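Side-chain contacts in dihydropteroate synthase (Clostridioides difficile, PDB 6PZ2), which catalyses the folate-pathway condensation of a dihydropterin pyrophosphate with p-aminobenzoate to give dihydropteroate, the step targeted by sulfonamide drugs in bacteria: residues 194-199 and 206-211; 234-239 and 255-260; 214-219 and 225-230. All coordinates share one frame; numbering follows the deposited sequence.

The three contacts follow one another along the C-terminal part of the barrel, and two of them reach the pteroic acid. Interaction 1 packs the 3-10 segment 196-199 on strand 207-208, where Leu207 and Gly209 meet the pterin; interaction 3 lies at the other end of the ligand, where Ser214 holds its carboxylate. Their centres are about 16 Å apart, and Thr210 O lies 3.4 Å from Ile216 CD1. Interaction 2 adjoins interaction 1, centres about 12 Å apart, joined by a probable hydrogen bond of 2.6 Å between Thr210 OG1 and Thr234 OG1. Helix 228-240 serves both interactions 2 and 3, which also touch the second subunit.

Interaction 1: 194-199 and 206-211. With PT1 (pteroic acid), chain K.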
loop_
_atom_site.group_PDB
_atom_site.type_symbol
_atom_site.label_atom_id
_atom_site.label_comp_id
_atom_site.label_asym_id
_atom_site.label_seq_id
_atom_site.Cartn_x
_atom_site.Cartn_y
_atom_site.Cartn_z
ATOM N N ARG A 194 -12.677 2.399 5.791
ATOM C CA ARG A 194 -12.956 3.632 5.038
ATOM C C ARG A 194 -13.052 4.819 6.010
ATOM O O ARG A 194 -12.571 5.898 5.711
ATOM C CB ARG A 194 -14.235 3.438 4.209
ATOM C CG ARG A 194 -14.462 4.418 3.062
ATOM C CD ARG A 194 -15.896 4.377 2.544
ATOM N NE ARG A 194 -16.398 3.042 2.232
ATOM C CZ ARG A 194 -17.502 2.500 2.738
ATOM N NH1 ARG A 194 -17.855 1.273 2.381
ATOM N NH2 ARG A 194 -18.257 3.193 3.575
ATOM N N ARG A 195 -13.667 4.624 7.182
ATOM C CA ARG A 195 -13.980 5.755 8.083
ATOM C C ARG A 195 -12.994 5.844 9.260
ATOM O O ARG A 195 -13.184 6.632 10.173
ATOM C CB ARG A 195 -15.431 5.624 8.555
ATOM C CG ARG A 195 -16.440 5.660 7.408
ATOM C CD ARG A 195 -17.873 5.396 7.870
ATOM N NE ARG A 195 -18.282 6.416 8.821
ATOM C CZ ARG A 195 -19.362 6.324 9.571
ATOM N NH1 ARG A 195 -20.172 5.300 9.374
ATOM N NH2 ARG A 195 -19.558 7.195 10.547
ATOM N N LEU A 196 -11.910 5.092 9.201
ATOM C CA LEU A 196 -11.035 4.875 10.334
ATOM C C LEU A 196 -10.575 6.214 10.894
ATOM O O LEU A 196 -10.391 6.302 12.105
ATOM C CB LEU A 196 -9.850 3.994 9.917
ATOM C CG LEU A 196 -8.959 3.473 11.041
ATOM C CD1 LEU A 196 -9.762 2.611 12.006
ATOM C CD2 LEU A 196 -7.794 2.667 10.478
ATOM N N ASN A 197 -10.436 7.241 10.066
ATOM C CA ASN A 197 -9.897 8.528 10.551
ATOM C C ASN A 197 -10.849 9.164 11.573
ATOM O O ASN A 197 -10.414 10.029 12.348
ATOM C CB ASN A 197 -9.648 9.556 9.437
ATOM C CG ASN A 197 -10.939 10.100 8.851
ATOM O OD1 ASN A 197 -11.735 9.376 8.230
ATOM N ND2 ASN A 197 -11.205 11.366 9.139
ATOM N N GLU A 198 -12.133 8.795 11.594
ATOM C CA GLU A 198 -13.085 9.366 12.590
ATOM C C GLU A 198 -12.620 9.011 14.016
ATOM O O GLU A 198 -12.948 9.717 14.967
ATOM C CB GLU A 198 -14.515 8.854 12.339
ATOM C CG GLU A 198 -15.168 9.331 11.037
ATOM C CD GLU A 198 -16.523 8.728 10.664
ATOM O OE1 GLU A 198 -17.324 8.402 11.567
ATOM O OE2 GLU A 198 -16.777 8.534 9.450
ATOM N N LEU A 199 -11.830 7.946 14.203
ATOM C CA LEU A 199 -11.361 7.544 15.545
ATOM C C LEU A 199 -10.314 8.522 16.070
ATOM O O LEU A 199 -10.051 8.498 17.274
ATOM C CB LEU A 199 -10.710 6.163 15.549
ATOM C CG LEU A 199 -11.612 4.976 15.246
ATOM C CD1 LEU A 199 -10.877 3.698 15.629
ATOM C CD2 LEU A 199 -12.958 5.088 15.951
ATOM N N ILE A 206 -3.696 4.800 17.834
ATOM C CA ILE A 206 -4.555 3.762 17.219
ATOM C C ILE A 206 -3.675 2.617 16.727
ATOM O O ILE A 206 -2.583 2.843 16.184
ATOM C CB ILE A 206 -5.383 4.368 16.070
ATOM C CG1 ILE A 206 -6.335 5.437 16.614
ATOM C CG2 ILE A 206 -6.130 3.305 15.273
ATOM C CD1 ILE A 206 -6.832 6.396 15.559
ATOM N N LEU A 207 -4.173 1.403 16.942
ATOM C CA LEU A 207 -3.552 0.203 16.481
ATOM C C LEU A 207 -4.513 -0.509 15.534
ATOM O O LEU A 207 -5.725 -0.578 15.808
ATOM C CB LEU A 207 -3.184 -0.689 17.669
ATOM C CG LEU A 207 -2.357 -1.936 17.360
ATOM C CD1 LEU A 207 -1.528 -2.338 18.569
ATOM C CD2 LEU A 207 -3.246 -3.092 16.966
ATOM N N LEU A 208 -3.946 -1.019 14.443
ATOM C CA LEU A 208 -4.777 -1.683 13.418
ATOM C C LEU A 208 -4.230 -3.080 13.131
ATOM O O LEU A 208 -3.013 -3.279 12.974
ATOM C CB LEU A 208 -4.804 -0.827 12.144
ATOM C CG LEU A 208 -5.568 -1.438 10.982
ATOM C CD1 LEU A 208 -7.043 -1.526 11.334
ATOM C CD2 LEU A 208 -5.375 -0.640 9.695
ATOM N N GLY A 209 -5.143 -4.041 13.026
ATOM C CA GLY A 209 -4.739 -5.348 12.573
ATOM C C GLY A 209 -5.675 -5.921 11.522
ATOM O O GLY A 209 -6.859 -6.106 11.792
ATOM N N THR A 210 -5.117 -6.211 10.347
ATOM C CA THR A 210 -5.870 -6.752 9.190
ATOM C C THR A 210 -5.154 -7.959 8.589
ATOM O O THR A 210 -5.745 -8.708 7.817
ATOM C CB THR A 210 -6.030 -5.721 8.064
ATOM O OG1 THR A 210 -4.730 -5.423 7.544
ATOM C CG2 THR A 210 -6.704 -4.457 8.541
ATOM N N SER A 211 -3.888 -8.126 8.958
ATOM C CA SER A 211 -2.982 -9.036 8.295
ATOM C C SER A 211 -3.636 -10.405 8.112
ATOM O O SER A 211 -4.028 -11.056 9.056
ATOM C CB SER A 211 -1.701 -9.145 9.065
ATOM O OG SER A 211 -0.776 -9.961 8.366
HETATM C C2 PT1 K . -6.318 -7.194 16.051
HETATM C C3 PT1 K . -6.101 -8.600 16.349
HETATM C C5 PT1 K . -5.459 -8.848 17.641
HETATM N N6 PT1 K . -6.421 -9.638 15.533
HETATM C C7 PT1 K . -5.407 -6.543 18.100
HETATM N N9 PT1 K . -5.175 -7.819 18.439
HETATM C C10 PT1 K . -6.185 -10.901 15.925
HETATM N N11 PT1 K . -5.072 -5.535 18.925
HETATM C C12 PT1 K . -5.609 -11.147 17.177
HETATM C C21 PT1 K . -10.673 -13.198 9.992
HETATM O O22 PT1 K . -11.746 -12.630 9.737
HETATM O O1 PT1 K . -6.892 -6.811 14.900
HETATM N N4 PT1 K . -5.995 -6.227 16.933
HETATM N N8 PT1 K . -5.223 -10.132 17.985
HETATM C C13 PT1 K . -6.583 -12.046 15.018
HETATM N N14 PT1 K . -8.027 -11.983 14.824
HETATM C C15 PT1 K . -8.630 -12.342 13.670
HETATM C C16 PT1 K . -7.977 -13.071 12.669
HETATM C C17 PT1 K . -9.931 -11.908 13.453
HETATM C C18 PT1 K . -8.657 -13.379 11.493
HETATM C C19 PT1 K . -10.612 -12.209 12.276
HETATM C C20 PT1 K . -9.967 -12.938 11.290
HETATM O O23 PT1 K . -10.160 -13.933 9.146
#
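Leu199 and Leu196, one turn apart on the 3-10 segment, meet Ile206 and Leu208, two residues apart on the 206-211 segment, which carries strand 207-208, through apolar contacts alone. Ile206 can be followed outward. Its CB points toward the 194-199 segment, and CG1 stands anti to the carbonyl carbon (chi1 -63°), carrying the longer branch toward Leu199; CD1, at the tip, comes up against Leu199 CB at 3.9 Å and lies 4.1 Å from Leu199 C. The ethyl tip thus rests on the root of the leucine, not on its methyl groups. The second pair, Leu196 and Leu208, cross obliquely and touch by one methyl each, CD2 to CD2 at 4.2 Å, a looser meeting. All four residues are buried, with Met150 and Phe157 of helix 149-166 also packing on Leu199.

Within 194-199, Arg195 grips Glu198 side-on in a salt bridge: NE reaches OE2 at 2.7 Å and NH2 reaches OE1 at 2.7 Å. The first bond lies in the guanidinium plane, while the second is tilted 24° from it.

Leu207 CD2 is 3.6 Å from N11 of the pteroic acid, and Gly209 O has a weak 3.2 Å hydrogen bond with ligand O1. Neighbours on strand 207-208 thus turn to opposite sides, Leu208 to the helical layer and Leu207 to the pterin, the in-out alternation of a TIM-barrel strand.

Interaction 2: 234-239 and 255-260; sequences TTVLGI and LMAARM. With SO4 (sulfate ion), chain H.
With chi1 at -65° and chi2 at 158°, Ile239 starts its longer branch beside its own backbone N and then extends it, which brings CD1 onto helix 251-265 at Ala258. That methyl is 3.6 Å from both CA and CB of Ala258, so it lies against the backbone as well as the side chain of the alanine. On Val236, one turn earlier, the methyl turned to the N side of the residue is CG2, and it meets Ala257 CB at 4.0 Å. Two branched side chains of helix 228-240 are therefore set against two consecutive alanines, and with only methyls on the second helix the backbones come close: the CA atoms of Val236 and Ala258 are 6.2 Å apart.

The two helices flank strand 245-248 in sequence and belong to the outer helical layer of the TIM barrel. Thr235, whose CB also faces the second helix, gives a polar edge to this apolar seam, its OG1 hydrogen-bonding to Asn254 OD1. Across the dimer interface, Val236 additionally packs on Leu237 of the second subunit, and Met260 on Gly230 of that subunit.

Arg259 leaves the outer side of helix 251-265 with its chain extended from CG to NE. Its NH2 reaches O3 of a sulfate, probably from the crystallisation liquor, at 3.1 Å, with a weak bond of 3.4 Å from NH1 to sulfate O1. Leu255 CD2 lies off-centre over one face of the guanidinium, 3.7 Å from its plane.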
loop_
_atom_site.group_PDB
_atom_site.type_symbol
_atom_site.label_atom_id
_atom_site.label_comp_id
_atom_site.label_asym_id
_atom_site.label_seq_id
_atom_site.Cartn_x
_atom_site.Cartn_y
_atom_site.Cartn_z
ATOM N N THR A 234 -3.911 -1.915 3.478
ATOM C CA THR A 234 -4.597 -1.426 4.689
ATOM C C THR A 234 -3.597 -0.760 5.649
ATOM O O THR A 234 -3.933 0.204 6.334
ATOM C CB THR A 234 -5.348 -2.562 5.391
ATOM O OG1 THR A 234 -4.385 -3.509 5.842
ATOM C CG2 THR A 234 -6.337 -3.260 4.475
ATOM N N THR A 235 -2.378 -1.261 5.702
ATOM C CA THR A 235 -1.346 -0.570 6.482
ATOM C C THR A 235 -1.220 0.874 5.998
ATOM O O THR A 235 -1.186 1.813 6.788
ATOM C CB THR A 235 -0.011 -1.307 6.380
ATOM O OG1 THR A 235 -0.096 -2.496 7.160
ATOM C CG2 THR A 235 1.176 -0.501 6.866
ATOM N N VAL A 236 -1.144 1.049 4.693
ATOM C CA VAL A 236 -0.841 2.368 4.078
ATOM C C VAL A 236 -1.995 3.350 4.314
ATOM O O VAL A 236 -1.795 4.496 4.736
ATOM C CB VAL A 236 -0.518 2.193 2.576
ATOM C CG1 VAL A 236 -0.460 3.503 1.804
ATOM C CG2 VAL A 236 0.798 1.460 2.420
ATOM N N LEU A 237 -3.204 2.884 4.046
ATOM C CA LEU A 237 -4.404 3.673 4.245
ATOM C C LEU A 237 -4.593 3.983 5.732
ATOM O O LEU A 237 -5.023 5.092 6.098
ATOM C CB LEU A 237 -5.609 2.892 3.687
ATOM C CG LEU A 237 -5.557 2.660 2.177
ATOM C CD1 LEU A 237 -6.629 1.680 1.715
ATOM C CD2 LEU A 237 -5.704 3.972 1.423
ATOM N N GLY A 238 -4.303 2.986 6.565
ATOM C CA GLY A 238 -4.421 3.161 7.996
ATOM C C GLY A 238 -3.529 4.286 8.462
ATOM O O GLY A 238 -3.970 5.197 9.166
ATOM N N ILE A 239 -2.280 4.258 8.050
ATOM C CA ILE A 239 -1.354 5.305 8.516
ATOM C C ILE A 239 -1.888 6.660 8.065
ATOM O O ILE A 239 -1.923 7.592 8.824
ATOM C CB ILE A 239 0.063 5.117 7.967
ATOM C CG1 ILE A 239 0.686 3.830 8.509
ATOM C CG2 ILE A 239 0.916 6.352 8.278
ATOM C CD1 ILE A 239 1.822 3.300 7.654
ATOM N N LEU A 255 6.827 -2.737 7.171
ATOM C CA LEU A 255 7.666 -1.579 7.592
ATOM C C LEU A 255 8.082 -0.729 6.377
ATOM O O LEU A 255 8.034 0.512 6.458
ATOM C CB LEU A 255 8.905 -2.080 8.337
ATOM C CG LEU A 255 9.893 -1.009 8.805
ATOM C CD1 LEU A 255 9.263 0.029 9.708
ATOM C CD2 LEU A 255 11.056 -1.646 9.541
ATOM N N MET A 256 8.483 -1.383 5.273
ATOM C CA MET A 256 8.950 -0.635 4.088
ATOM C C MET A 256 7.808 0.244 3.560
ATOM O O MET A 256 8.007 1.427 3.341
ATOM C CB MET A 256 9.457 -1.556 2.970
ATOM C CG MET A 256 10.683 -2.362 3.320
ATOM S SD MET A 256 12.014 -1.289 3.912
ATOM C CE MET A 256 12.018 -1.534 5.683
ATOM N N ALA A 257 6.580 -0.288 3.445
ATOM C CA ALA A 257 5.425 0.496 3.011
ATOM C C ALA A 257 5.104 1.632 3.995
ATOM O O ALA A 257 4.695 2.757 3.609
ATOM C CB ALA A 257 4.233 -0.448 2.843
ATOM N N ALA A 258 5.240 1.335 5.290
ATOM C CA ALA A 258 4.962 2.315 6.315
ATOM C C ALA A 258 5.966 3.471 6.219
ATOM O O ALA A 258 5.602 4.605 6.432
ATOM C CB ALA A 258 5.048 1.669 7.684
ATOM N N ARG A 259 7.220 3.181 5.938
ATOM C CA ARG A 259 8.216 4.279 5.820
ATOM C C ARG A 259 7.888 5.175 4.624
ATOM O O ARG A 259 7.993 6.377 4.727
ATOM C CB ARG A 259 9.612 3.684 5.658
ATOM C CG ARG A 259 10.120 3.087 6.959
ATOM C CD ARG A 259 11.555 2.639 6.846
ATOM N NE ARG A 259 12.058 2.179 8.120
ATOM C CZ ARG A 259 13.213 1.539 8.280
ATOM N NH1 ARG A 259 13.610 1.199 9.495
ATOM N NH2 ARG A 259 13.982 1.271 7.236
ATOM N N MET A 260 7.373 4.585 3.539
ATOM C CA MET A 260 7.058 5.348 2.362
ATOM C C MET A 260 5.869 6.238 2.702
ATOM O O MET A 260 5.886 7.426 2.435
ATOM C CB MET A 260 6.772 4.447 1.150
ATOM C CG MET A 260 6.684 5.217 -0.167
ATOM S SD MET A 260 8.268 6.055 -0.561
ATOM C CE MET A 260 7.678 7.598 -1.245
HETATM S S SO4 H . 17.342 0.231 8.804
HETATM O O1 SO4 H . 16.960 0.971 10.034
HETATM O O2 SO4 H . 16.587 -1.053 8.660
HETATM O O3 SO4 H . 17.052 1.150 7.680
HETATM O O4 SO4 H . 18.802 -0.065 8.810
#

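Interaction 3: 214-219 and 225-230; sequences SVIGKV and KKRLEG. With PT1 (pteroic acid), chain K; SO4 (sulfate ion), chain G.
The short helix 214-217 and the start of helix 228-240 come nearest at Ile216 and Gly230, whose CA atoms are 6.0 Å apart, and again at Gly217 and Arg227, the latter at the N-cap position of the second helix. Ile216 points its CB toward the second segment and divides its methyls: CG2 lies 3.7 Å from Arg227 CB and also faces Gly230 CA, whereas CD1 reaches the carbonyl group of Gly230, 3.9 Å from its C. The absence of a side chain at Gly230 lets the isoleucine lie directly on the backbone of the helix.

Arg227 reaches across the first helix, its chain extended from CG to NE. This course lays the guanidinium over Gly217, whose CA sits beneath the centre of one face, 3.4 Å from the plane. Helix 214-217 follows strand 207-208 of the TIM barrel, so its first residue reaches the pteroic acid at the C-terminal ends of the strands, where TIM barrels keep their active sites. That residue is Ser214: its N donates to O23 of the pteroic acid carboxylate at 2.9 Å and OG to O22 at 2.8 Å, one bond to each oxygen.

At its edge the Arg227 guanidinium holds a sulfate, probably from the crystallisation liquor. NH1 to sulfate O4 is 2.7 Å and NH2 to sulfate O3 is 3.0 Å, both nearly straight at 167°. Backbone oxygens of Arg212 and Val222 accept further hydrogen bonds from NH1 and NE, which should fix the rotation of the group and keep it turned to the anion.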
loop_
_atom_site.group_PDB
_atom_site.type_symbol
_atom_site.label_atom_id
_atom_site.label_comp_id
_atom_site.label_asym_id
_atom_site.label_seq_id
_atom_site.Cartn_x
_atom_site.Cartn_y
_atom_site.Cartn_z
ATOM N N SER A 214 -9.891 -12.454 6.672
ATOM C CA SER A 214 -10.881 -12.857 5.686
ATOM C C SER A 214 -11.471 -11.631 4.985
ATOM O O SER A 214 -11.988 -11.741 3.892
ATOM C CB SER A 214 -11.981 -13.650 6.342
ATOM O OG SER A 214 -12.758 -12.766 7.135
ATOM N N VAL A 215 -11.430 -10.460 5.599
ATOM C CA VAL A 215 -11.880 -9.254 4.891
ATOM C C VAL A 215 -11.008 -8.988 3.651
ATOM O O VAL A 215 -11.500 -8.503 2.627
ATOM C CB VAL A 215 -11.893 -7.999 5.782
ATOM C CG1 VAL A 215 -10.514 -7.634 6.325
ATOM C CG2 VAL A 215 -12.480 -6.812 5.026
ATOM N N ILE A 216 -9.720 -9.290 3.733
ATOM C CA ILE A 216 -8.847 -9.173 2.596
ATOM C C ILE A 216 -9.088 -10.350 1.649
ATOM O O ILE A 216 -9.190 -10.178 0.436
ATOM C CB ILE A 216 -7.390 -9.102 3.061
ATOM C CG1 ILE A 216 -7.191 -7.886 3.963
ATOM C CG2 ILE A 216 -6.497 -9.104 1.849
ATOM C CD1 ILE A 216 -5.801 -7.799 4.528
ATOM N N GLY A 217 -9.255 -11.534 2.206
ATOM C CA GLY A 217 -9.478 -12.752 1.403
ATOM C C GLY A 217 -10.722 -12.690 0.543
ATOM O O GLY A 217 -10.833 -13.366 -0.485
ATOM N N LYS A 218 -11.690 -11.908 0.963
ATOM C CA LYS A 218 -12.892 -11.814 0.179
ATOM C C LYS A 218 -12.611 -10.971 -1.072
ATOM O O LYS A 218 -13.276 -11.174 -2.061
ATOM C CB LYS A 218 -14.027 -11.192 0.990
ATOM C CG LYS A 218 -15.424 -11.595 0.540
ATOM C CD LYS A 218 -16.422 -11.682 1.684
ATOM C CE LYS A 218 -15.953 -12.486 2.885
ATOM N NZ LYS A 218 -17.077 -12.800 3.802
ATOM N N VAL A 219 -11.649 -10.045 -1.040
ATOM C CA VAL A 219 -11.303 -9.232 -2.217
ATOM C C VAL A 219 -10.235 -9.980 -3.023
ATOM O O VAL A 219 -10.224 -9.968 -4.239
ATOM C CB VAL A 219 -10.828 -7.825 -1.791
ATOM C CG1 VAL A 219 -10.341 -6.970 -2.958
ATOM C CG2 VAL A 219 -11.922 -7.092 -1.041
ATOM N N LYS A 225 -1.467 -16.382 3.442
ATOM C CA LYS A 225 -0.112 -15.811 3.377
ATOM C C LYS A 225 0.041 -14.988 2.092
ATOM O O LYS A 225 0.829 -14.049 2.052
ATOM C CB LYS A 225 0.965 -16.902 3.405
ATOM C CG LYS A 225 1.007 -17.738 4.679
ATOM C CD LYS A 225 2.046 -18.844 4.669
ATOM C CE LYS A 225 1.679 -19.985 3.741
ATOM N NZ LYS A 225 2.731 -20.237 2.725
ATOM N N LYS A 226 -0.713 -15.355 1.057
ATOM C CA LYS A 226 -0.660 -14.682 -0.257
ATOM C C LYS A 226 -1.555 -13.432 -0.267
ATOM O O LYS A 226 -1.755 -12.867 -1.335
ATOM C CB LYS A 226 -1.112 -15.618 -1.386
ATOM C CG LYS A 226 -0.279 -16.877 -1.604
ATOM C CD LYS A 226 1.136 -16.617 -2.071
ATOM C CE LYS A 226 1.496 -17.397 -3.321
ATOM N NZ LYS A 226 1.559 -18.858 -3.075
ATOM N N ARG A 227 -2.091 -12.989 0.880
ATOM C CA ARG A 227 -2.865 -11.747 0.925
ATOM C C ARG A 227 -1.973 -10.547 1.280
ATOM O O ARG A 227 -2.491 -9.487 1.567
ATOM C CB ARG A 227 -4.008 -11.894 1.932
ATOM C CG ARG A 227 -4.922 -13.065 1.591
ATOM C CD ARG A 227 -5.900 -13.381 2.698
ATOM N NE ARG A 227 -6.644 -14.549 2.259
ATOM C CZ ARG A 227 -7.513 -15.222 2.999
ATOM N NH1 ARG A 227 -7.843 -14.803 4.207
ATOM N NH2 ARG A 227 -8.063 -16.312 2.509
ATOM N N LEU A 228 -0.662 -10.699 1.233
ATOM C CA LEU A 228 0.230 -9.633 1.727
ATOM C C LEU A 228 -0.048 -8.277 1.047
ATOM O O LEU A 228 0.048 -7.245 1.741
ATOM C CB LEU A 228 1.678 -10.081 1.500
ATOM C CG LEU A 228 2.752 -9.086 1.929
ATOM C CD1 LEU A 228 2.490 -8.555 3.331
ATOM C CD2 LEU A 228 4.114 -9.736 1.845
ATOM N N GLU A 229 -0.368 -8.208 -0.258
ATOM C CA GLU A 229 -0.446 -6.871 -0.844
ATOM C C GLU A 229 -1.745 -6.209 -0.381
ATOM O O GLU A 229 -1.754 -4.992 -0.198
ATOM C CB GLU A 229 -0.184 -6.679 -2.347
ATOM C CG GLU A 229 -0.152 -7.850 -3.285
ATOM C CD GLU A 229 0.880 -8.945 -3.113
ATOM O OE1 GLU A 229 2.089 -8.654 -3.189
ATOM O OE2 GLU A 229 0.428 -10.098 -2.913
ATOM N N GLY A 230 -2.788 -6.973 -0.079
ATOM C CA GLY A 230 -3.969 -6.389 0.570
ATOM C C GLY A 230 -3.661 -5.802 1.938
ATOM O O GLY A 230 -4.148 -4.725 2.316
HETATM C C2 PT1 K . -6.318 -7.194 16.051
HETATM C C3 PT1 K . -6.101 -8.600 16.349
HETATM C C5 PT1 K . -5.459 -8.848 17.641
HETATM N N6 PT1 K . -6.421 -9.638 15.533
HETATM C C7 PT1 K . -5.407 -6.543 18.100
HETATM N N9 PT1 K . -5.175 -7.819 18.439
HETATM C C10 PT1 K . -6.185 -10.901 15.925
HETATM N N11 PT1 K . -5.072 -5.535 18.925
HETATM C C12 PT1 K . -5.609 -11.147 17.177
HETATM C C21 PT1 K . -10.673 -13.198 9.992
HETATM O O22 PT1 K . -11.746 -12.630 9.737
HETATM O O1 PT1 K . -6.892 -6.811 14.900
HETATM N N4 PT1 K . -5.995 -6.227 16.933
HETATM N N8 PT1 K . -5.223 -10.132 17.985
HETATM C C13 PT1 K . -6.583 -12.046 15.018
HETATM N N14 PT1 K . -8.027 -11.983 14.824
HETATM C C15 PT1 K . -8.630 -12.342 13.670
HETATM C C16 PT1 K . -7.977 -13.071 12.669
HETATM C C17 PT1 K . -9.931 -11.908 13.453
HETATM C C18 PT1 K . -8.657 -13.379 11.493
HETATM C C19 PT1 K . -10.612 -12.209 12.276
HETATM C C20 PT1 K . -9.967 -12.938 11.290
HETATM O O23 PT1 K . -10.160 -13.933 9.146
HETATM S S SO4 G . -10.443 -17.257 4.908
HETATM O O1 SO4 G . -11.489 -16.380 4.338
HETATM O O2 SO4 G . -11.080 -18.024 5.991
HETATM O O3 SO4 G . -9.948 -18.203 3.864
HETATM O O4 SO4 G . -9.371 -16.477 5.587
#